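Beta-galactosidase (Bacillus circulans subsp. alkalophilus, PDB 3TTY) hydrolyses terminal beta-D-galactosyl residues of beta-galactosides, as a glycoside hydrolase whose TIM barrel binds galactose. Local coordinates at residues Glu426-Ile439 / Ser588-Cys602. Numbering follows the deposited sequence.
Sequences EVHKYYDALYKQNI and SPDADFLQGLIANLC
Ser588 OG gives its hydrogen to Glu426 OE1 (2.6 Å), on the syn side of the carboxylate, and accepts from Lys429 NZ at 2.8 Å; the same ammonium forms a salt bridge with Glu426 OE2, so that carboxylate, hydroxyl and ammonium hold one another in place. Glu426 reaches them because its chain is bent at CB-CG (chi2 -61°). Were it replaced by an alanine, the Lys429 ammonium would probably lose its carboxylate mate and Ser588 OG its acceptor. After Pro589, Asp590 caps the helix, its OD1 accepting from Phe593 N. What follows exemplifies helix-helix packing around a small residue: Ala433 lies between Leu594 and Ile598 where the axes of segments 426-435 and 591-602 come within 9.0 Å and cross at -63°. Leu594 splits its branches: CD1 rests on Lys429 CB, and CD2 lies over a face of the Tyr430 ring, 3.4 Å from CE1. Gln595 O takes Gln437 NE2 at 2.9 Å (N-H...O 153°) on the face opposite Ala599 N. Ile598 sets CG1 against Ala433 CB (3.6 Å) and CG2 against Leu434 CD2 (3.6 Å). Last, Cys602 SG meets Ile439 CD1 at 3.8 Å; Ile439 N closes the Schellman motif by bonding to Leu434 O. Leu434 and Ile439 also pack on strand 399-402 of the trimerisation domain, while His428 and Tyr431 touch helix 284-296 of the TIM-barrel part, placing helix 423-435 between its own sheet and the barrel.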
ATOM      1  N   GLU A 426       6.337 -15.525  18.050  1.00 22.76           N
ATOM      2  CA  GLU A 426       6.196 -16.765  18.812  1.00 20.68           C
ATOM      3  C   GLU A 426       7.432 -17.043  19.651  1.00 17.68           C
ATOM      4  O   GLU A 426       7.311 -17.371  20.823  1.00 20.68           O
ATOM      5  CB  GLU A 426       5.891 -17.954  17.899  1.00 19.90           C
ATOM      6  CG  GLU A 426       4.622 -17.786  17.099  1.00 16.91           C
ATOM      7  CD  GLU A 426       3.388 -17.630  17.981  1.00 21.89           C
ATOM      8  OE1 GLU A 426       3.125 -18.510  18.837  1.00 19.32           O
ATOM      9  OE2 GLU A 426       2.676 -16.617  17.818  1.00 22.91           O
ATOM     10  N   VAL A 427       8.619 -16.903  19.068  1.00 18.85           N
ATOM     11  CA  VAL A 427       9.833 -17.136  19.845  1.00 18.44           C
ATOM     12  C   VAL A 427       9.851 -16.196  21.058  1.00 21.70           C
ATOM     13  O   VAL A 427      10.167 -16.612  22.173  1.00 19.23           O
ATOM     14  CB  VAL A 427      11.131 -16.972  19.005  1.00 18.73           C
ATOM     15  CG1 VAL A 427      12.358 -16.983  19.911  1.00 20.12           C
ATOM     16  CG2 VAL A 427      11.258 -18.084  17.965  1.00 20.68           C
ATOM     17  N   HIS A 428       9.480 -14.937  20.835  1.00 19.04           N
ATOM     18  CA  HIS A 428       9.428 -13.946  21.903  1.00 19.53           C
ATOM     19  C   HIS A 428       8.380 -14.246  22.989  1.00 21.71           C
ATOM     20  O   HIS A 428       8.602 -13.945  24.160  1.00 24.11           O
ATOM     21  CB  HIS A 428       9.223 -12.533  21.329  1.00 21.79           C
ATOM     22  CG  HIS A 428       9.121 -11.464  22.375  1.00 28.37           C
ATOM     23  ND1 HIS A 428       7.980 -10.717  22.572  1.00 22.88           N
ATOM     24  CD2 HIS A 428      10.020 -11.025  23.294  1.00 20.68           C
ATOM     25  CE1 HIS A 428       8.176  -9.867  23.563  1.00 24.69           C
ATOM     26  NE2 HIS A 428       9.407 -10.036  24.016  1.00 24.79           N
ATOM     27  N   LYS A 429       7.245 -14.829  22.620  1.00 20.69           N
ATOM     28  CA  LYS A 429       6.228 -15.148  23.629  1.00 20.64           C
ATOM     29  C   LYS A 429       6.821 -16.060  24.692  1.00 22.47           C
ATOM     30  O   LYS A 429       6.496 -15.943  25.875  1.00 21.16           O
ATOM     31  CB  LYS A 429       4.993 -15.803  23.012  1.00 18.78           C
ATOM     32  CG  LYS A 429       4.134 -14.863  22.191  1.00 22.39           C
ATOM     33  CD  LYS A 429       3.025 -15.621  21.482  1.00 20.46           C
ATOM     34  CE  LYS A 429       2.110 -14.658  20.749  1.00 20.45           C
ATOM     35  NZ  LYS A 429       1.220 -15.360  19.812  1.00 17.50           N
ATOM     36  N   TYR A 430       7.698 -16.967  24.268  1.00 21.84           N
ATOM     37  CA  TYR A 430       8.319 -17.903  25.200  1.00 22.61           C
ATOM     38  C   TYR A 430       9.437 -17.221  25.974  1.00 23.55           C
ATOM     39  O   TYR A 430       9.593 -17.437  27.178  1.00 25.04           O
ATOM     40  CB  TYR A 430       8.823 -19.165  24.477  1.00 18.28           C
ATOM     41  CG  TYR A 430       7.708 -20.158  24.210  1.00 21.63           C
ATOM     42  CD1 TYR A 430       7.414 -21.173  25.121  1.00 22.63           C
ATOM     43  CD2 TYR A 430       6.921 -20.054  23.076  1.00 17.59           C
ATOM     44  CE1 TYR A 430       6.369 -22.060  24.891  1.00 18.53           C
ATOM     45  CE2 TYR A 430       5.888 -20.934  22.840  1.00 18.22           C
ATOM     46  CZ  TYR A 430       5.617 -21.939  23.743  1.00 21.04           C
ATOM     47  OH  TYR A 430       4.577 -22.812  23.493  1.00 16.47           O
ATOM     48  N   TYR A 431      10.212 -16.390  25.285  1.00 20.72           N
ATOM     49  CA  TYR A 431      11.289 -15.658  25.939  1.00 23.06           C
ATOM     50  C   TYR A 431      10.754 -14.677  26.997  1.00 22.17           C
ATOM     51  O   TYR A 431      11.287 -14.597  28.091  1.00 19.65           O
ATOM     52  CB  TYR A 431      12.152 -14.926  24.916  1.00 20.12           C
ATOM     53  CG  TYR A 431      13.384 -14.289  25.523  1.00 25.88           C
ATOM     54  CD1 TYR A 431      14.571 -15.007  25.647  1.00 25.07           C
ATOM     55  CD2 TYR A 431      13.360 -12.972  25.986  1.00 21.35           C
ATOM     56  CE1 TYR A 431      15.703 -14.429  26.198  1.00 23.24           C
ATOM     57  CE2 TYR A 431      14.489 -12.389  26.538  1.00 20.78           C
ATOM     58  CZ  TYR A 431      15.651 -13.120  26.647  1.00 21.55           C
ATOM     59  OH  TYR A 431      16.766 -12.552  27.201  1.00 22.44           O
ATOM     60  N   ASP A 432       9.698 -13.947  26.644  1.00 22.51           N
ATOM     61  CA  ASP A 432       9.019 -13.015  27.540  1.00 20.67           C
ATOM     62  C   ASP A 432       8.644 -13.720  28.837  1.00 25.39           C
ATOM     63  O   ASP A 432       8.975 -13.257  29.927  1.00 25.99           O
ATOM     64  CB  ASP A 432       7.756 -12.501  26.854  1.00 21.64           C
ATOM     65  CG  ASP A 432       7.237 -11.201  27.447  1.00 28.74           C
ATOM     66  OD1 ASP A 432       8.055 -10.331  27.816  1.00 27.19           O
ATOM     67  OD2 ASP A 432       5.995 -11.041  27.523  1.00 30.80           O
ATOM     68  N   ALA A 433       7.963 -14.853  28.710  1.00 21.34           N
ATOM     69  CA  ALA A 433       7.509 -15.623  29.858  1.00 20.73           C
ATOM     70  C   ALA A 433       8.655 -15.937  30.813  1.00 24.76           C
ATOM     71  O   ALA A 433       8.472 -15.934  32.030  1.00 28.73           O
ATOM     72  CB  ALA A 433       6.817 -16.917  29.400  1.00 20.79           C
ATOM     73  N   LEU A 434       9.833 -16.215  30.266  1.00 22.78           N
ATOM     74  CA  LEU A 434      11.001 -16.462  31.105  1.00 24.47           C
ATOM     75  C   LEU A 434      11.475 -15.140  31.708  1.00 26.48           C
ATOM     76  O   LEU A 434      11.714 -15.045  32.912  1.00 22.03           O
ATOM     77  CB  LEU A 434      12.113 -17.129  30.299  1.00 22.71           C
ATOM     78  CG  LEU A 434      11.860 -18.599  29.902  1.00 24.84           C
ATOM     79  CD1 LEU A 434      12.557 -18.954  28.601  1.00 18.46           C
ATOM     80  CD2 LEU A 434      12.315 -19.541  31.003  1.00 21.73           C
ATOM     81  N   TYR A 435      11.590 -14.126  30.853  1.00 23.72           N
ATOM     82  CA  TYR A 435      12.003 -12.786  31.248  1.00 24.78           C
ATOM     83  C   TYR A 435      11.225 -12.327  32.478  1.00 24.32           C
ATOM     84  O   TYR A 435      11.815 -11.860  33.444  1.00 23.83           O
ATOM     85  CB  TYR A 435      11.796 -11.835  30.063  1.00 19.99           C
ATOM     86  CG  TYR A 435      11.971 -10.352  30.300  1.00 16.90           C
ATOM     87  CD1 TYR A 435      13.176  -9.721  30.014  1.00 22.24           C
ATOM     88  CD2 TYR A 435      10.909  -9.567  30.732  1.00 22.92           C
ATOM     89  CE1 TYR A 435      13.339  -8.350  30.197  1.00 21.38           C
ATOM     90  CE2 TYR A 435      11.055  -8.193  30.927  1.00 21.59           C
ATOM     91  CZ  TYR A 435      12.277  -7.594  30.652  1.00 25.02           C
ATOM     92  OH  TYR A 435      12.436  -6.239  30.826  1.00 29.18           O
ATOM     93  N   LYS A 436       9.907 -12.485  32.446  1.00 21.92           N
ATOM     94  CA  LYS A 436       9.050 -12.001  33.525  1.00 25.88           C
ATOM     95  C   LYS A 436       9.287 -12.684  34.864  1.00 25.56           C
ATOM     96  O   LYS A 436       8.823 -12.205  35.898  1.00 27.82           O
ATOM     97  CB  LYS A 436       7.583 -12.143  33.143  1.00 27.82           C
ATOM     98  CG  LYS A 436       7.119 -11.149  32.107  1.00 29.73           C
ATOM     99  CD  LYS A 436       5.708 -11.494  31.644  1.00 32.81           C
ATOM    100  CE  LYS A 436       5.210 -10.484  30.620  1.00 40.41           C
ATOM    101  NZ  LYS A 436       3.957 -10.943  29.939  1.00 59.30           N
ATOM    102  N   GLN A 437      10.002 -13.802  34.847  1.00 22.06           N
ATOM    103  CA  GLN A 437      10.240 -14.553  36.064  1.00 25.89           C
ATOM    104  C   GLN A 437      11.714 -14.522  36.428  1.00 25.76           C
ATOM    105  O   GLN A 437      12.137 -15.181  37.372  1.00 26.78           O
ATOM    106  CB  GLN A 437       9.726 -15.997  35.935  1.00 23.60           C
ATOM    107  CG  GLN A 437       8.235 -16.059  35.601  1.00 26.34           C
ATOM    108  CD  GLN A 437       7.720 -17.479  35.402  1.00 29.68           C
ATOM    109  OE1 GLN A 437       8.298 -18.438  35.913  1.00 32.68           O
ATOM    110  NE2 GLN A 437       6.625 -17.616  34.660  1.00 26.22           N
ATOM    111  N   ASN A 438      12.484 -13.731  35.686  1.00 20.80           N
ATOM    112  CA  ASN A 438      13.913 -13.610  35.939  1.00 25.11           C
ATOM    113  C   ASN A 438      14.609 -14.975  35.872  1.00 26.02           C
ATOM    114  O   ASN A 438      15.550 -15.253  36.622  1.00 25.20           O
ATOM    115  CB  ASN A 438      14.179 -12.919  37.287  1.00 25.24           C
ATOM    116  CG  ASN A 438      13.520 -11.541  37.387  1.00 28.68           C
ATOM    117  OD1 ASN A 438      13.485 -10.778  36.417  1.00 30.64           O
ATOM    118  ND2 ASN A 438      12.990 -11.224  38.561  1.00 27.52           N
ATOM    119  N   ILE A 439      14.133 -15.831  34.976  1.00 24.43           N
ATOM    120  CA  ILE A 439      14.793 -17.108  34.743  1.00 27.29           C
ATOM    121  C   ILE A 439      15.897 -16.840  33.749  1.00 24.86           C
ATOM    122  O   ILE A 439      15.635 -16.390  32.636  1.00 25.87           O
ATOM    123  CB  ILE A 439      13.840 -18.172  34.141  1.00 30.08           C
ATOM    124  CG1 ILE A 439      12.566 -18.335  34.984  1.00 25.40           C
ATOM    125  CG2 ILE A 439      14.562 -19.504  33.989  1.00 20.63           C
ATOM    126  CD1 ILE A 439      12.756 -19.189  36.214  1.00 28.56           C
ATOM    127  N   SER A 588      -0.956 -21.442  19.979  1.00 19.43           N
ATOM    128  CA  SER A 588      -0.253 -20.283  20.510  1.00 20.67           C
ATOM    129  C   SER A 588      -1.047 -19.753  21.688  1.00 22.46           C
ATOM    130  O   SER A 588      -2.135 -19.173  21.510  1.00 22.53           O
ATOM    131  CB  SER A 588      -0.101 -19.188  19.457  1.00 21.82           C
ATOM    132  OG  SER A 588       0.760 -18.167  19.940  1.00 22.02           O
ATOM    133  N   PRO A 589      -0.514 -19.951  22.899  1.00 17.23           N
ATOM    134  CA  PRO A 589      -1.260 -19.712  24.135  1.00 24.47           C
ATOM    135  C   PRO A 589      -1.047 -18.303  24.692  1.00 28.31           C
ATOM    136  O   PRO A 589      -0.005 -17.697  24.425  1.00 22.30           O
ATOM    137  CB  PRO A 589      -0.671 -20.757  25.100  1.00 27.07           C
ATOM    138  CG  PRO A 589       0.553 -21.370  24.370  1.00 19.26           C
ATOM    139  CD  PRO A 589       0.825 -20.485  23.185  1.00 18.11           C
ATOM    140  N   ASP A 590      -2.020 -17.800  25.454  1.00 26.91           N
ATOM    141  CA  ASP A 590      -1.883 -16.498  26.108  1.00 27.94           C
ATOM    142  C   ASP A 590      -0.764 -16.489  27.145  1.00 25.32           C
ATOM    143  O   ASP A 590      -0.179 -17.530  27.463  1.00 22.78           O
ATOM    144  CB  ASP A 590      -3.205 -16.030  26.733  1.00 26.84           C
ATOM    145  CG  ASP A 590      -3.642 -16.880  27.924  1.00 26.58           C
ATOM    146  OD1 ASP A 590      -2.784 -17.392  28.680  1.00 23.21           O
ATOM    147  OD2 ASP A 590      -4.869 -17.012  28.111  1.00 27.47           O
ATOM    148  N   ALA A 591      -0.481 -15.303  27.669  1.00 24.98           N
ATOM    149  CA  ALA A 591       0.689 -15.079  28.503  1.00 24.75           C
ATOM    150  C   ALA A 591       0.570 -15.739  29.869  1.00 26.84           C
ATOM    151  O   ALA A 591       1.573 -16.162  30.456  1.00 28.80           O
ATOM    152  CB  ALA A 591       0.953 -13.573  28.657  1.00 25.24           C
ATOM    153  N   ASP A 592      -0.649 -15.808  30.388  1.00 24.59           N
ATOM    154  CA  ASP A 592      -0.862 -16.442  31.683  1.00 30.70           C
ATOM    155  C   ASP A 592      -0.531 -17.932  31.587  1.00 29.75           C
ATOM    156  O   ASP A 592       0.111 -18.490  32.484  1.00 30.10           O
ATOM    157  CB  ASP A 592      -2.300 -16.234  32.186  1.00 28.25           C
ATOM    158  CG  ASP A 592      -2.627 -14.764  32.459  1.00 37.86           C
ATOM    159  OD1 ASP A 592      -1.702 -13.966  32.774  1.00 30.71           O
ATOM    160  OD2 ASP A 592      -3.824 -14.412  32.354  1.00 39.25           O
ATOM    161  N   PHE A 593      -0.957 -18.574  30.500  1.00 24.37           N
ATOM    162  CA  PHE A 593      -0.619 -19.981  30.301  1.00 27.02           C
ATOM    163  C   PHE A 593       0.890 -20.180  30.278  1.00 26.41           C
ATOM    164  O   PHE A 593       1.422 -21.016  31.009  1.00 24.99           O
ATOM    165  CB  PHE A 593      -1.227 -20.548  29.016  1.00 26.89           C
ATOM    166  CG  PHE A 593      -0.828 -21.977  28.751  1.00 27.28           C
ATOM    167  CD1 PHE A 593      -1.564 -23.027  29.284  1.00 23.84           C
ATOM    168  CD2 PHE A 593       0.302 -22.268  27.999  1.00 23.94           C
ATOM    169  CE1 PHE A 593      -1.200 -24.336  29.048  1.00 22.47           C
ATOM    170  CE2 PHE A 593       0.673 -23.574  27.763  1.00 25.23           C
ATOM    171  CZ  PHE A 593      -0.083 -24.611  28.292  1.00 23.37           C
ATOM    172  N   LEU A 594       1.578 -19.407  29.440  1.00 24.65           N
ATOM    173  CA  LEU A 594       3.031 -19.515  29.339  1.00 25.55           C
ATOM    174  C   LEU A 594       3.739 -19.209  30.656  1.00 26.66           C
ATOM    175  O   LEU A 594       4.780 -19.794  30.953  1.00 24.74           O
ATOM    176  CB  LEU A 594       3.579 -18.658  28.194  1.00 21.15           C
ATOM    177  CG  LEU A 594       3.226 -19.168  26.787  1.00 23.67           C
ATOM    178  CD1 LEU A 594       3.734 -18.201  25.727  1.00 23.33           C
ATOM    179  CD2 LEU A 594       3.769 -20.578  26.543  1.00 21.65           C
ATOM    180  N   GLN A 595       3.173 -18.303  31.449  1.00 26.68           N
ATOM    181  CA  GLN A 595       3.693 -18.077  32.790  1.00 26.90           C
ATOM    182  C   GLN A 595       3.696 -19.385  33.580  1.00 25.26           C
ATOM    183  O   GLN A 595       4.726 -19.793  34.114  1.00 27.96           O
ATOM    184  CB  GLN A 595       2.866 -17.028  33.538  1.00 31.85           C
ATOM    185  CG  GLN A 595       3.088 -17.071  35.044  1.00 35.98           C
ATOM    186  CD  GLN A 595       2.426 -15.922  35.792  1.00 46.33           C
ATOM    187  OE1 GLN A 595       3.009 -15.367  36.723  1.00 52.77           O
ATOM    188  NE2 GLN A 595       1.200 -15.570  35.398  1.00 40.55           N
ATOM    189  N   GLY A 596       2.534 -20.034  33.644  1.00 27.82           N
ATOM    190  CA  GLY A 596       2.378 -21.287  34.363  1.00 27.39           C
ATOM    191  C   GLY A 596       3.255 -22.408  33.836  1.00 23.88           C
ATOM    192  O   GLY A 596       3.941 -23.086  34.610  1.00 23.99           O
ATOM    193  N   LEU A 597       3.240 -22.589  32.518  1.00 23.29           N
ATOM    194  CA  LEU A 597       4.035 -23.619  31.857  1.00 23.41           C
ATOM    195  C   LEU A 597       5.515 -23.492  32.200  1.00 24.73           C
ATOM    196  O   LEU A 597       6.153 -24.446  32.656  1.00 24.02           O
ATOM    197  CB  LEU A 597       3.839 -23.553  30.339  1.00 24.13           C
ATOM    198  CG  LEU A 597       4.553 -24.659  29.552  1.00 23.88           C
ATOM    199  CD1 LEU A 597       4.049 -26.017  30.012  1.00 25.71           C
ATOM    200  CD2 LEU A 597       4.384 -24.501  28.039  1.00 25.15           C
ATOM    201  N   ILE A 598       6.049 -22.299  31.984  1.00 26.09           N
ATOM    202  CA  ILE A 598       7.441 -21.998  32.286  1.00 22.91           C
ATOM    203  C   ILE A 598       7.788 -22.259  33.742  1.00 25.51           C
ATOM    204  O   ILE A 598       8.820 -22.852  34.055  1.00 29.04           O
ATOM    205  CB  ILE A 598       7.725 -20.531  31.978  1.00 24.04           C
ATOM    206  CG1 ILE A 598       7.622 -20.309  30.470  1.00 27.37           C
ATOM    207  CG2 ILE A 598       9.086 -20.132  32.496  1.00 23.69           C
ATOM    208  CD1 ILE A 598       8.541 -21.192  29.659  1.00 23.88           C
ATOM    209  N   ALA A 599       6.926 -21.788  34.634  1.00 27.55           N
ATOM    210  CA  ALA A 599       7.098 -22.015  36.060  1.00 25.92           C
ATOM    211  C   ALA A 599       7.154 -23.514  36.382  1.00 22.71           C
ATOM    212  O   ALA A 599       7.991 -23.964  37.175  1.00 28.11           O
ATOM    213  CB  ALA A 599       5.968 -21.336  36.835  1.00 24.53           C
ATOM    214  N   ASN A 600       6.270 -24.284  35.759  1.00 22.91           N
ATOM    215  CA  ASN A 600       6.247 -25.725  35.974  1.00 25.06           C
ATOM    216  C   ASN A 600       7.512 -26.392  35.473  1.00 28.37           C
ATOM    217  O   ASN A 600       8.164 -27.138  36.207  1.00 30.32           O
ATOM    218  CB  ASN A 600       5.035 -26.348  35.297  1.00 24.86           C
ATOM    219  CG  ASN A 600       3.764 -26.061  36.039  1.00 27.85           C
ATOM    220  OD1 ASN A 600       3.789 -25.419  37.088  1.00 27.75           O
ATOM    221  ND2 ASN A 600       2.638 -26.512  35.495  1.00 26.52           N
ATOM    222  N   LEU A 601       7.864 -26.103  34.225  1.00 25.69           N
ATOM    223  CA  LEU A 601       9.028 -26.718  33.604  1.00 26.55           C
ATOM    224  C   LEU A 601      10.289 -26.420  34.393  1.00 25.27           C
ATOM    225  O   LEU A 601      11.119 -27.300  34.574  1.00 26.85           O
ATOM    226  CB  LEU A 601       9.172 -26.272  32.144  1.00 27.72           C
ATOM    227  CG  LEU A 601       7.979 -26.640  31.250  1.00 32.73           C
ATOM    228  CD1 LEU A 601       8.377 -26.688  29.785  1.00 25.38           C
ATOM    229  CD2 LEU A 601       7.359 -27.976  31.662  1.00 26.04           C
ATOM    230  N   CYS A 602      10.417 -25.188  34.885  1.00 24.27           N
ATOM    231  CA  CYS A 602      11.598 -24.810  35.661  1.00 26.47           C
ATOM    232  C   CYS A 602      11.643 -25.506  37.034  1.00 28.45           C
ATOM    233  O   CYS A 602      12.692 -25.988  37.464  1.00 31.17           O
ATOM    234  CB  CYS A 602      11.691 -23.284  35.824  1.00 28.04           C
ATOM    235  SG  CYS A 602      11.968 -22.367  34.270  1.00 24.89           S
TER
HETATM  236  O   HOH W   1      -1.022 -15.811  21.939  1.00 30.39           O